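Local coordinates for protein heat-inducible transcription repressor HrcA (Thermotoga maritima, PDB 1STZ) that probably represses the class I heat shock operons, grpE-dnaK-dnaJ and groELS, as a DNA-binding negative regulator of their transcription, at residues S39-L43 / S52-R56; E132-E138 / G302-T308; T166-V170 / Y331-T335; N192-R196 / I208-K212; E256-F262 / I279-L284. One frame throughout, in Å; residues are numbered along the deposited sequence.

Interaction 1 of 5, residues S39-L43 / S52-R56; sequences SQRVL and SATIR
Ile55 is the residue on which the apolar part of this helix-helix contact turns. Its CG2 branch reaches out to meet Val42 tip to tip, CG2 to CG2 at 3.6 Å, and the same methyl lies against CA and CB of Ser39. With chi1 at -60° CG1 lies beside the backbone N, which leaves CG2 anti to it; along CG1, Leu43 slides past the opposite way and brings CD2 to 3.6 Å from Ile55 CG1. The second Leu43 methyl, CD1, rests on the start of the partner helix, 3.8 Å from Ser52 CA. At the far end the aliphatic part of Arg56 packs on Ser39, its CG 3.5 Å from Ser39 OG.

One polar bond crosses between the helices. Ser52 OG donates to Gln40 OE1 at 3.0 Å, in the carbonyl plane and on a lone pair. CB of Gln40 points away from helix 52-64, and the bend of the chain at chi2 (-38°) brings the amide back to Ser52.

Behind the apolar layer, helix 17-33 closes the core, with Ile26 on Val42 and Val22 on Ile55. Two short-linked helices whose local axes run at 114° and pass 9.2 Å apart, packed on a third, are consistent with the helix-turn-helix of a winged-helix DNA-binding domain, the short strands 68-69 and 78-79 then forming the wing.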
# COMPACT_ATOMS: atom_id res chain seq x y z
N SER A 39 -27.79 -3.37 30.42
CA SER A 39 -28.63 -2.20 30.17
C SER A 39 -27.85 -0.90 30.40
O SER A 39 -27.91 0.04 29.58
CB SER A 39 -29.85 -2.23 31.10
OG SER A 39 -29.45 -2.20 32.47
N GLN A 40 -27.11 -0.85 31.50
CA GLN A 40 -26.30 0.31 31.85
C GLN A 40 -25.23 0.59 30.79
O GLN A 40 -24.89 1.75 30.57
CB GLN A 40 -25.62 0.13 33.22
CG GLN A 40 -26.54 -0.32 34.37
CD GLN A 40 -27.94 0.28 34.32
OE1 GLN A 40 -28.82 -0.22 33.62
NE2 GLN A 40 -28.14 1.35 35.08
N ARG A 41 -24.71 -0.46 30.16
CA ARG A 41 -23.71 -0.28 29.10
C ARG A 41 -24.32 0.39 27.88
O ARG A 41 -23.73 1.31 27.34
CB ARG A 41 -23.07 -1.62 28.67
CG ARG A 41 -21.92 -2.11 29.56
CD ARG A 41 -20.55 -1.42 29.37
NE ARG A 41 -20.39 -0.71 28.09
CZ ARG A 41 -19.63 0.37 27.90
NH1 ARG A 41 -18.93 0.90 28.90
NH2 ARG A 41 -19.58 0.94 26.71
N VAL A 42 -25.51 -0.06 27.45
CA VAL A 42 -26.08 0.45 26.20
C VAL A 42 -26.42 1.94 26.31
O VAL A 42 -26.35 2.67 25.33
CB VAL A 42 -27.30 -0.39 25.63
CG1 VAL A 42 -27.27 -1.83 26.10
CG2 VAL A 42 -28.64 0.26 25.94
N LEU A 43 -26.78 2.38 27.51
CA LEU A 43 -27.08 3.79 27.74
C LEU A 43 -25.82 4.64 27.64
O LEU A 43 -25.87 5.75 27.12
CB LEU A 43 -27.72 3.98 29.12
CG LEU A 43 -29.15 3.46 29.27
CD1 LEU A 43 -29.71 3.87 30.62
CD2 LEU A 43 -30.04 3.95 28.13
N SER A 52 -33.22 3.43 32.33
CA SER A 52 -32.53 2.15 32.52
C SER A 52 -33.50 0.97 32.65
O SER A 52 -33.19 -0.13 32.20
CB SER A 52 -31.63 2.21 33.76
OG SER A 52 -31.52 0.94 34.39
N ALA A 53 -34.64 1.20 33.29
CA ALA A 53 -35.66 0.15 33.44
C ALA A 53 -36.26 -0.22 32.08
O ALA A 53 -36.56 -1.38 31.81
CB ALA A 53 -36.75 0.59 34.40
N THR A 54 -36.43 0.79 31.22
CA THR A 54 -37.01 0.60 29.89
C THR A 54 -36.12 -0.25 29.02
O THR A 54 -36.61 -1.05 28.22
CB THR A 54 -37.25 1.98 29.21
OG1 THR A 54 -38.18 2.75 29.98
CG2 THR A 54 -37.92 1.82 27.85
N ILE A 55 -34.80 -0.08 29.16
CA ILE A 55 -33.83 -0.83 28.37
C ILE A 55 -33.82 -2.30 28.77
O ILE A 55 -33.68 -3.17 27.92
CB ILE A 55 -32.40 -0.24 28.53
CG1 ILE A 55 -32.34 1.23 28.06
CG2 ILE A 55 -31.38 -1.07 27.77
CD1 ILE A 55 -32.56 1.45 26.59
N ARG A 56 -33.94 -2.57 30.07
CA ARG A 56 -34.00 -3.94 30.57
C ARG A 56 -35.26 -4.66 30.07
O ARG A 56 -35.21 -5.85 29.76
CB ARG A 56 -33.99 -3.97 32.09
CG ARG A 56 -32.66 -3.61 32.73
CD ARG A 56 -32.71 -3.61 34.26
NE ARG A 56 -33.23 -4.89 34.75
CZ ARG A 56 -34.20 -5.06 35.65
NH1 ARG A 56 -34.78 -4.02 36.26
NH2 ARG A 56 -34.58 -6.29 35.97

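Interaction 2 of 5, residues E132-E138 / G302-T308; sequences EGYVLIE and GSVYLFT
Gly133 makes room for two bumps of the neighbouring strand: Leu306 CD2 comes to 3.7 Å from Gly133 CA, and Thr308 CG2 settles beside the same atom. On the face of Val135, Ile137, Val304 and Leu306, Leu306 CD2 also meets Val135 CG2 at 4.0 Å, and Ile137 lies alongside Val304, both pointing toward helices 116-131 and 314-334. The other face is built from larger pieces. Tyr134 and Phe307 stand side by side, CD1 to CD1 at 4.2 Å, and Leu136 CD1 leans on Phe307 CE1 while its CB faces Tyr305 CB.

Between the faces runs regular antiparallel pairing. Tyr134 and Phe307 exchange two nearly straight bonds, Phe307 N to Tyr134 O measuring 2.8 Å at 179°; Leu136 and Tyr305 form the next hydrogen-bonded pair. At the end, Glu138 N donates to Ser303 O, and the extended Glu138 side chain reaches across to Ser303 N, which donates to the anti lone pair of OE1 at 3.0 Å. A water bridges OE1 and Ser303 OG. The chemistry implies a backbone-stitched, apolar sheet centre; where the paired stretch ends, a carboxylate oxygen accepts the next backbone N-H in place of a carbonyl.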
# COMPACT_ATOMS: atom_id res chain seq x y z
N GLU A 132 -8.85 -9.87 9.23
CA GLU A 132 -8.35 -10.84 10.20
C GLU A 132 -9.06 -12.17 10.05
O GLU A 132 -9.51 -12.77 11.04
CB GLU A 132 -8.51 -10.30 11.63
CG GLU A 132 -7.79 -8.98 11.90
CD GLU A 132 -8.30 -8.28 13.16
OE1 GLU A 132 -9.51 -8.42 13.50
OE2 GLU A 132 -7.50 -7.57 13.82
N GLY A 133 -9.19 -12.63 8.80
CA GLY A 133 -9.81 -13.91 8.50
C GLY A 133 -8.92 -14.91 7.79
O GLY A 133 -7.72 -14.68 7.57
N TYR A 134 -9.53 -16.03 7.47
CA TYR A 134 -8.92 -17.10 6.69
C TYR A 134 -9.62 -17.13 5.34
O TYR A 134 -10.83 -17.27 5.30
CB TYR A 134 -9.17 -18.45 7.37
CG TYR A 134 -8.56 -19.67 6.70
CD1 TYR A 134 -9.35 -20.70 6.23
CD2 TYR A 134 -7.19 -19.81 6.59
CE1 TYR A 134 -8.78 -21.85 5.65
CE2 TYR A 134 -6.62 -20.95 6.01
CZ TYR A 134 -7.43 -21.96 5.54
OH TYR A 134 -6.88 -23.07 4.96
N VAL A 135 -8.85 -17.02 4.27
CA VAL A 135 -9.37 -16.97 2.91
C VAL A 135 -9.02 -18.21 2.09
O VAL A 135 -7.89 -18.68 2.12
CB VAL A 135 -8.86 -15.72 2.20
CG1 VAL A 135 -9.25 -15.71 0.72
CG2 VAL A 135 -9.38 -14.50 2.91
N LEU A 136 -10.02 -18.75 1.39
CA LEU A 136 -9.81 -19.73 0.33
C LEU A 136 -10.28 -19.12 -0.97
O LEU A 136 -11.39 -18.60 -1.03
CB LEU A 136 -10.60 -21.01 0.58
CG LEU A 136 -10.27 -21.82 1.81
CD1 LEU A 136 -11.15 -23.05 1.81
CD2 LEU A 136 -8.80 -22.23 1.91
N ILE A 137 -9.43 -19.13 -1.99
CA ILE A 137 -9.81 -18.76 -3.35
C ILE A 137 -9.64 -19.98 -4.25
O ILE A 137 -8.55 -20.52 -4.38
CB ILE A 137 -8.94 -17.62 -3.89
CG1 ILE A 137 -9.02 -16.40 -2.96
CG2 ILE A 137 -9.37 -17.25 -5.32
CD1 ILE A 137 -8.29 -15.20 -3.47
N GLU A 138 -10.74 -20.40 -4.87
CA GLU A 138 -10.71 -21.44 -5.87
C GLU A 138 -9.97 -20.94 -7.14
O GLU A 138 -10.40 -19.97 -7.76
CB GLU A 138 -12.14 -21.85 -6.20
CG GLU A 138 -12.27 -23.19 -6.87
CD GLU A 138 -13.71 -23.57 -7.18
OE1 GLU A 138 -14.59 -22.67 -7.27
OE2 GLU A 138 -13.96 -24.78 -7.36
N GLY A 302 -14.32 -19.12 -10.40
CA GLY A 302 -14.15 -19.78 -9.11
C GLY A 302 -14.90 -19.08 -7.99
O GLY A 302 -15.40 -17.97 -8.14
N SER A 303 -14.98 -19.75 -6.85
CA SER A 303 -15.53 -19.19 -5.63
C SER A 303 -14.44 -18.70 -4.67
O SER A 303 -13.30 -19.19 -4.66
CB SER A 303 -16.40 -20.24 -4.95
OG SER A 303 -17.48 -20.58 -5.81
N VAL A 304 -14.80 -17.69 -3.87
CA VAL A 304 -13.98 -17.14 -2.81
C VAL A 304 -14.72 -17.28 -1.48
O VAL A 304 -15.91 -17.03 -1.40
CB VAL A 304 -13.71 -15.65 -3.04
CG1 VAL A 304 -12.80 -15.07 -1.97
CG2 VAL A 304 -13.11 -15.43 -4.42
N TYR A 305 -13.98 -17.67 -0.44
CA TYR A 305 -14.52 -17.85 0.91
C TYR A 305 -13.67 -17.10 1.92
O TYR A 305 -12.45 -17.19 1.89
CB TYR A 305 -14.52 -19.33 1.28
CG TYR A 305 -15.28 -20.19 0.32
CD1 TYR A 305 -14.68 -20.69 -0.81
CD2 TYR A 305 -16.61 -20.52 0.56
CE1 TYR A 305 -15.38 -21.50 -1.70
CE2 TYR A 305 -17.32 -21.30 -0.32
CZ TYR A 305 -16.70 -21.80 -1.45
OH TYR A 305 -17.39 -22.61 -2.32
N LEU A 306 -14.33 -16.34 2.79
CA LEU A 306 -13.72 -15.70 3.95
C LEU A 306 -14.34 -16.27 5.24
O LEU A 306 -15.54 -16.09 5.50
CB LEU A 306 -14.03 -14.20 3.91
CG LEU A 306 -13.20 -13.16 4.66
CD1 LEU A 306 -14.09 -12.14 5.31
CD2 LEU A 306 -12.16 -13.70 5.61
N PHE A 307 -13.53 -16.90 6.05
CA PHE A 307 -13.96 -17.44 7.33
C PHE A 307 -13.38 -16.58 8.43
O PHE A 307 -12.20 -16.31 8.44
CB PHE A 307 -13.47 -18.87 7.51
CG PHE A 307 -14.06 -19.85 6.55
CD1 PHE A 307 -13.40 -20.16 5.38
CD2 PHE A 307 -15.24 -20.50 6.85
CE1 PHE A 307 -13.94 -21.10 4.49
CE2 PHE A 307 -15.78 -21.40 5.98
CZ PHE A 307 -15.12 -21.70 4.78
N THR A 308 -14.23 -16.15 9.36
CA THR A 308 -13.79 -15.47 10.57
C THR A 308 -14.57 -16.04 11.72
O THR A 308 -15.52 -16.77 11.52
CB THR A 308 -14.10 -13.94 10.49
OG1 THR A 308 -15.51 -13.73 10.29
CG2 THR A 308 -13.44 -13.29 9.27
O HOH W 1 -17.24 -21.75 -8.33

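Interaction 3 of 5, residues T166-V170 / Y331-T335; sequences TEFGV and YFTST
Tyr331 O is gripped twice at the end of its helix: Thr335 OG1 donates to it at 2.7 Å and Thr335 N at 3.1 Å, the two arriving from opposite faces of the carbonyl plane. This double hold fixes Thr335 where its methyl can work across the contact. Chi1 of -47° puts OG1 beside the backbone N and CG2 anti to it, and CG2 presses on the backbone of the 166-169 turn, 3.3 Å from Phe168 C. Gly169 follows with a positive phi of 128°, a conformation suited to glycine.

The second polar link comes from the other end of Tyr331. Its OH donates to Phe168 O at 3.2 Å, tilted from the carbonyl plane, so one tyrosine serves both its own helix end and the turn opposite.

Two phenylalanines supply the apolar part. The edge of Phe332 points at the face of Phe168 in a T-shaped pair, centroids 5.2 Å apart and planes at 70°; the closest carbons are Phe168 CD2 and Phe332 CD2 at 3.4 Å. Glu167 CG lies over the centre of one face of the Phe168 ring.

The contact ties the last turn of helix 314-334 to the type I turn linking strands 159-166 and 169-177. Pro116 of helix 116-131 touches both phenylalanines, and Lys177 of the second subunit hydrogen-bonds Thr335 OG1, which places this corner at a subunit interface.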
# COMPACT_ATOMS: atom_id res chain seq x y z
N THR A 166 -2.21 -18.65 -21.46
CA THR A 166 -3.53 -19.15 -21.22
C THR A 166 -4.51 -17.99 -21.48
O THR A 166 -4.05 -16.89 -21.72
CB THR A 166 -3.48 -19.66 -19.77
OG1 THR A 166 -3.42 -21.10 -19.76
CG2 THR A 166 -4.61 -19.24 -18.94
N GLU A 167 -5.82 -18.21 -21.47
CA GLU A 167 -6.79 -17.11 -21.63
C GLU A 167 -6.74 -16.10 -20.48
O GLU A 167 -7.20 -14.96 -20.65
CB GLU A 167 -8.23 -17.64 -21.82
CG GLU A 167 -8.85 -18.31 -20.59
CD GLU A 167 -10.34 -18.54 -20.74
OE1 GLU A 167 -10.79 -19.68 -20.49
OE2 GLU A 167 -11.05 -17.59 -21.14
N PHE A 168 -6.17 -16.50 -19.35
CA PHE A 168 -6.01 -15.66 -18.16
C PHE A 168 -4.63 -15.04 -17.97
O PHE A 168 -4.39 -14.37 -16.96
CB PHE A 168 -6.34 -16.49 -16.91
CG PHE A 168 -7.71 -17.08 -16.92
CD1 PHE A 168 -7.89 -18.43 -16.68
CD2 PHE A 168 -8.82 -16.30 -17.22
CE1 PHE A 168 -9.16 -18.99 -16.70
CE2 PHE A 168 -10.09 -16.84 -17.24
CZ PHE A 168 -10.27 -18.18 -16.97
N GLY A 169 -3.71 -15.26 -18.90
CA GLY A 169 -2.40 -14.62 -18.84
C GLY A 169 -1.23 -15.57 -18.97
O GLY A 169 -1.34 -16.62 -19.57
N VAL A 170 -0.10 -15.20 -18.37
CA VAL A 170 1.13 -15.98 -18.47
C VAL A 170 1.29 -16.79 -17.18
O VAL A 170 1.33 -16.22 -16.08
CB VAL A 170 2.33 -15.04 -18.66
CG1 VAL A 170 3.62 -15.82 -18.85
CG2 VAL A 170 2.08 -14.10 -19.84
N TYR A 331 -9.97 -8.15 -13.30
CA TYR A 331 -8.76 -8.74 -13.82
C TYR A 331 -9.10 -9.89 -14.81
O TYR A 331 -8.62 -9.90 -15.93
CB TYR A 331 -7.80 -9.23 -12.72
CG TYR A 331 -6.60 -9.90 -13.37
CD1 TYR A 331 -5.51 -9.14 -13.81
CD2 TYR A 331 -6.61 -11.25 -13.65
CE1 TYR A 331 -4.43 -9.76 -14.46
CE2 TYR A 331 -5.55 -11.87 -14.31
CZ TYR A 331 -4.46 -11.12 -14.71
OH TYR A 331 -3.42 -11.77 -15.36
N PHE A 332 -9.92 -10.84 -14.39
CA PHE A 332 -10.17 -12.04 -15.20
C PHE A 332 -10.95 -11.73 -16.48
O PHE A 332 -10.67 -12.31 -17.55
CB PHE A 332 -10.77 -13.16 -14.35
CG PHE A 332 -9.74 -13.89 -13.55
CD1 PHE A 332 -9.37 -13.44 -12.29
CD2 PHE A 332 -9.07 -14.97 -14.09
CE1 PHE A 332 -8.38 -14.07 -11.59
CE2 PHE A 332 -8.09 -15.63 -13.39
CZ PHE A 332 -7.73 -15.18 -12.14
N THR A 333 -11.86 -10.76 -16.39
CA THR A 333 -12.68 -10.32 -17.51
C THR A 333 -11.92 -9.49 -18.53
O THR A 333 -12.21 -9.56 -19.73
CB THR A 333 -13.89 -9.49 -17.00
OG1 THR A 333 -14.74 -10.29 -16.20
CG2 THR A 333 -14.81 -9.05 -18.16
N SER A 334 -10.98 -8.66 -18.07
CA SER A 334 -10.21 -7.79 -18.97
C SER A 334 -9.15 -8.63 -19.67
O SER A 334 -8.74 -8.33 -20.76
CB SER A 334 -9.57 -6.64 -18.21
OG SER A 334 -8.53 -7.10 -17.36
N THR A 335 -8.72 -9.69 -19.01
CA THR A 335 -7.87 -10.69 -19.61
C THR A 335 -8.84 -11.61 -20.38
O THR A 335 -9.06 -12.77 -20.00
CB THR A 335 -7.10 -11.45 -18.49
OG1 THR A 335 -6.54 -10.51 -17.57
CG2 THR A 335 -5.88 -12.16 -19.03

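Interaction 4 of 5, residues N192-R196 / I208-K212; sequences NFLLR and IESLK
Leu194 and Leu195, with Ile208, contribute most of the buried surface here; the contact is mostly between side-chain ends, and no hydrogen bond crosses it. Leu195 is the inner one. Its CD2 methyl meets Ile208 CD1 at 3.5 Å, tighter than usual for two carbons, and the same methyl touches Leu211 CD1 at 4.1 Å. One methyl thus serves both partners, each of which crosses Leu195 at about a right angle. CG of Leu195 sits beside its backbone N (chi1 -69°), a setting that turns the branch toward the 208-212 segment even though CB starts off to one side.

Leu194 aims more directly. Its CD2 lies 3.1 Å from Ser210 OG, and CD1 is 4.2 Å from Leu211 CD2. Ile208 CD1 also approaches Leu194 O, at 3.9 Å.

The contact joins the C-terminal end of helix 184-195 to the short 3-10 turn that leads into helix 215-224. Leu217 of that helix touches both Leu194 and Leu211, Val203 of helix 200-205 lies against Leu195 and Ile208, and Val150 of strand 149-154 backs Leu195.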
# COMPACT_ATOMS: atom_id res chain seq x y z
N ASN A 192 5.00 -26.71 -28.78
CA ASN A 192 3.77 -26.09 -29.28
C ASN A 192 2.89 -27.03 -30.12
O ASN A 192 1.67 -26.98 -30.03
CB ASN A 192 4.08 -24.80 -30.05
CG ASN A 192 4.16 -23.59 -29.13
OD1 ASN A 192 3.15 -23.17 -28.58
ND2 ASN A 192 5.37 -23.05 -28.94
N PHE A 193 3.52 -27.91 -30.90
CA PHE A 193 2.79 -28.93 -31.65
C PHE A 193 2.05 -29.86 -30.71
O PHE A 193 0.90 -30.21 -30.97
CB PHE A 193 3.74 -29.77 -32.50
CG PHE A 193 4.40 -29.03 -33.62
CD1 PHE A 193 5.54 -29.55 -34.23
CD2 PHE A 193 3.90 -27.80 -34.07
CE1 PHE A 193 6.17 -28.87 -35.25
CE2 PHE A 193 4.52 -27.13 -35.11
CZ PHE A 193 5.65 -27.66 -35.70
N LEU A 194 2.71 -30.24 -29.62
CA LEU A 194 2.19 -31.22 -28.66
C LEU A 194 1.16 -30.66 -27.70
O LEU A 194 0.26 -31.38 -27.27
CB LEU A 194 3.34 -31.78 -27.83
CG LEU A 194 4.36 -32.62 -28.58
CD1 LEU A 194 5.57 -32.91 -27.70
CD2 LEU A 194 3.73 -33.93 -29.07
N LEU A 195 1.30 -29.39 -27.35
CA LEU A 195 0.58 -28.82 -26.22
C LEU A 195 -0.46 -27.78 -26.55
O LEU A 195 -1.40 -27.58 -25.78
CB LEU A 195 1.58 -28.23 -25.24
CG LEU A 195 2.46 -29.24 -24.51
CD1 LEU A 195 3.42 -28.51 -23.63
CD2 LEU A 195 1.62 -30.20 -23.70
N ARG A 196 -0.28 -27.08 -27.66
CA ARG A 196 -1.18 -26.01 -28.09
C ARG A 196 -2.55 -26.57 -28.45
O ARG A 196 -2.64 -27.48 -29.24
CB ARG A 196 -0.57 -25.32 -29.31
CG ARG A 196 -1.28 -24.10 -29.80
CD ARG A 196 -0.53 -23.43 -30.95
NE ARG A 196 0.33 -22.34 -30.49
CZ ARG A 196 1.16 -21.66 -31.27
NH1 ARG A 196 1.27 -21.95 -32.57
NH2 ARG A 196 1.88 -20.67 -30.76
N ILE A 208 -1.02 -36.75 -22.60
CA ILE A 208 -0.00 -36.40 -23.59
C ILE A 208 1.24 -37.27 -23.39
O ILE A 208 2.27 -36.82 -22.88
CB ILE A 208 0.32 -34.89 -23.52
CG1 ILE A 208 -0.99 -34.10 -23.53
CG2 ILE A 208 1.21 -34.48 -24.70
CD1 ILE A 208 -0.84 -32.67 -23.76
N GLU A 209 1.11 -38.53 -23.82
CA GLU A 209 2.12 -39.57 -23.60
C GLU A 209 3.49 -39.20 -24.18
O GLU A 209 4.53 -39.57 -23.63
CB GLU A 209 1.64 -40.93 -24.17
CG GLU A 209 0.34 -41.46 -23.54
CD GLU A 209 0.11 -42.96 -23.77
OE1 GLU A 209 -0.85 -43.51 -23.18
OE2 GLU A 209 0.86 -43.60 -24.52
N SER A 210 3.50 -38.44 -25.28
CA SER A 210 4.75 -38.05 -25.93
C SER A 210 5.65 -37.11 -25.11
O SER A 210 6.79 -36.88 -25.50
CB SER A 210 4.45 -37.42 -27.29
OG SER A 210 3.55 -36.33 -27.15
N LEU A 211 5.16 -36.56 -24.00
CA LEU A 211 6.01 -35.72 -23.14
C LEU A 211 7.14 -36.48 -22.39
O LEU A 211 8.09 -35.85 -21.93
CB LEU A 211 5.16 -34.92 -22.14
CG LEU A 211 4.41 -33.69 -22.67
CD1 LEU A 211 3.77 -32.94 -21.52
CD2 LEU A 211 5.30 -32.76 -23.48
N LYS A 212 7.06 -37.81 -22.30
CA LYS A 212 8.09 -38.59 -21.60
C LYS A 212 9.21 -39.11 -22.52
O LYS A 212 10.09 -39.84 -22.07
CB LYS A 212 7.45 -39.74 -20.82
CG LYS A 212 6.89 -39.32 -19.47
CD LYS A 212 6.58 -40.51 -18.56
CE LYS A 212 6.30 -40.06 -17.11
NZ LYS A 212 5.26 -38.98 -16.99

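Interaction 5 of 5, residues E256-F262 / I279-L284; sequences EVKDQKF and IGRKKL
A salt-bridge network spanning the turn between helices 247-256 and 260-266 joins these two segments, with Arg281 reaching from the 279-284 loop to two acids. NH1 of Arg281 donates to Glu256 OE1 at 2.7 Å, met nearly along the C-O axis, and to Asp259 OD1 at 3.1 Å, which it approaches from above the carboxylate plane. NH2 adds a weak bond to the same OD1. The other oxygen, Asp259 OD2, accepts from Phe262 N at 3.1 Å as the N-cap of helix 260-266.

Arg281 is extended from CG to NE, which lays its guanidinium flat on the Phe262 ring, centres 4.3 Å apart and planes at 13°; its CD sits over the same face. Phe262, with CG anti to the backbone N (chi1 172°), also brings CZ to 3.6 Å from Ile279 CG2, while Leu284 CD1 touches Phe262 CE2 and Glu256 CB.

Two carboxylates and an aromatic face around one guanidinium would favour its positive charge. Asp259 serves both sides, OD1 taking the guanidinium and OD2 the helix N-H, which probably holds the carboxylate's rotation.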
# COMPACT_ATOMS: atom_id res chain seq x y z
N GLU A 256 -13.07 -29.38 7.42
CA GLU A 256 -14.32 -29.29 6.66
C GLU A 256 -14.17 -28.59 5.32
O GLU A 256 -14.88 -28.86 4.36
CB GLU A 256 -15.39 -28.58 7.48
CG GLU A 256 -15.80 -29.35 8.74
CD GLU A 256 -16.27 -30.76 8.45
OE1 GLU A 256 -17.19 -30.92 7.62
OE2 GLU A 256 -15.73 -31.72 9.04
N VAL A 257 -13.23 -27.67 5.30
CA VAL A 257 -12.84 -26.91 4.15
C VAL A 257 -12.30 -27.76 2.97
O VAL A 257 -12.29 -27.29 1.83
CB VAL A 257 -11.80 -25.87 4.67
CG1 VAL A 257 -10.56 -25.81 3.88
CG2 VAL A 257 -12.49 -24.51 4.90
N LYS A 258 -11.85 -28.99 3.25
CA LYS A 258 -11.45 -29.94 2.21
C LYS A 258 -12.64 -30.59 1.49
O LYS A 258 -12.46 -31.22 0.45
CB LYS A 258 -10.60 -31.08 2.81
CG LYS A 258 -9.29 -30.64 3.50
CD LYS A 258 -8.69 -31.81 4.30
CE LYS A 258 -7.65 -31.35 5.33
NZ LYS A 258 -6.44 -30.70 4.67
N ASP A 259 -13.83 -30.50 2.09
CA ASP A 259 -15.05 -31.06 1.52
C ASP A 259 -15.61 -30.08 0.47
O ASP A 259 -16.31 -29.12 0.83
CB ASP A 259 -16.07 -31.33 2.64
CG ASP A 259 -17.28 -32.13 2.18
OD1 ASP A 259 -17.89 -32.82 3.03
OD2 ASP A 259 -17.70 -32.14 0.99
N GLN A 260 -15.28 -30.30 -0.81
CA GLN A 260 -15.69 -29.37 -1.86
C GLN A 260 -17.20 -29.27 -2.06
O GLN A 260 -17.72 -28.19 -2.28
CB GLN A 260 -15.03 -29.65 -3.21
CG GLN A 260 -14.98 -28.38 -4.05
CD GLN A 260 -14.65 -28.59 -5.50
OE1 GLN A 260 -15.03 -29.61 -6.10
NE2 GLN A 260 -13.95 -27.63 -6.09
N LYS A 261 -17.89 -30.39 -1.96
CA LYS A 261 -19.34 -30.44 -2.01
C LYS A 261 -19.96 -29.54 -0.93
O LYS A 261 -20.89 -28.80 -1.20
CB LYS A 261 -19.82 -31.88 -1.84
CG LYS A 261 -21.00 -32.28 -2.70
CD LYS A 261 -20.58 -32.87 -4.05
CE LYS A 261 -21.32 -34.19 -4.36
NZ LYS A 261 -20.95 -35.33 -3.45
N PHE A 262 -19.43 -29.61 0.29
CA PHE A 262 -19.83 -28.71 1.35
C PHE A 262 -19.50 -27.24 1.03
O PHE A 262 -20.36 -26.37 1.18
CB PHE A 262 -19.20 -29.13 2.68
CG PHE A 262 -19.41 -28.14 3.77
CD1 PHE A 262 -20.68 -27.93 4.30
CD2 PHE A 262 -18.35 -27.41 4.27
CE1 PHE A 262 -20.88 -27.01 5.32
CE2 PHE A 262 -18.54 -26.48 5.26
CZ PHE A 262 -19.81 -26.29 5.80
N ILE A 279 -24.34 -22.05 8.53
CA ILE A 279 -23.28 -22.76 7.80
C ILE A 279 -23.68 -24.22 7.48
O ILE A 279 -23.43 -24.71 6.39
CB ILE A 279 -21.94 -22.69 8.59
CG1 ILE A 279 -21.47 -21.24 8.64
CG2 ILE A 279 -20.85 -23.56 7.93
CD1 ILE A 279 -20.15 -21.05 9.36
N GLY A 280 -24.32 -24.87 8.43
CA GLY A 280 -24.88 -26.19 8.21
C GLY A 280 -24.14 -27.32 8.88
O GLY A 280 -24.56 -28.46 8.74
N ARG A 281 -23.06 -27.03 9.61
CA ARG A 281 -22.35 -28.08 10.36
C ARG A 281 -22.01 -27.55 11.73
O ARG A 281 -21.37 -26.48 11.84
CB ARG A 281 -21.09 -28.49 9.61
CG ARG A 281 -21.40 -29.23 8.31
CD ARG A 281 -20.28 -30.09 7.74
NE ARG A 281 -20.81 -30.89 6.64
CZ ARG A 281 -20.11 -31.35 5.61
NH1 ARG A 281 -18.82 -31.13 5.52
NH2 ARG A 281 -20.71 -32.07 4.66
N LYS A 282 -22.46 -28.26 12.76
CA LYS A 282 -22.28 -27.84 14.15
C LYS A 282 -20.80 -27.55 14.51
O LYS A 282 -20.52 -26.67 15.28
CB LYS A 282 -22.83 -28.89 15.13
CG LYS A 282 -24.33 -28.86 15.29
CD LYS A 282 -24.82 -27.55 15.92
CE LYS A 282 -26.18 -27.68 16.59
NZ LYS A 282 -27.32 -27.55 15.63
N LYS A 283 -19.88 -28.30 13.93
CA LYS A 283 -18.46 -28.13 14.22
C LYS A 283 -17.93 -26.74 13.83
O LYS A 283 -16.91 -26.30 14.34
CB LYS A 283 -17.64 -29.22 13.51
CG LYS A 283 -17.76 -30.56 14.19
CD LYS A 283 -16.82 -31.60 13.54
CE LYS A 283 -16.70 -32.87 14.38
NZ LYS A 283 -17.46 -32.83 15.66
N LEU A 284 -18.64 -26.07 12.93
CA LEU A 284 -18.28 -24.76 12.46
C LEU A 284 -19.19 -23.62 12.99
O LEU A 284 -19.14 -22.51 12.49
CB LEU A 284 -18.26 -24.77 10.93
CG LEU A 284 -17.40 -25.87 10.26
CD1 LEU A 284 -17.64 -25.94 8.78
CD2 LEU A 284 -15.92 -25.62 10.53

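Overall arrangement
Interaction 1 stands apart in what is probably the DNA-binding part, its centre about 38 Å from that of interaction 2. The other four follow one another through the rest of the chain. Interaction 2 lies about 2 Å from the centre of the chain, and interaction 5 packs directly on it: Val257 lies on Leu136 and Phe307, and Gln260 NE2 comes to 3.1 Å from Glu138 OE2. Strand 299-309 is followed by helix 314-334, which carries the chain from interaction 2 to interaction 3, centres about 21 Å apart. Strand 169-177, which starts in interaction 3, is followed by helix 184-195 of interaction 4, the centres about 23 Å apart. Interactions 1 and 4, with centres about 73 Å apart, lie on opposite sides of the chain's centre.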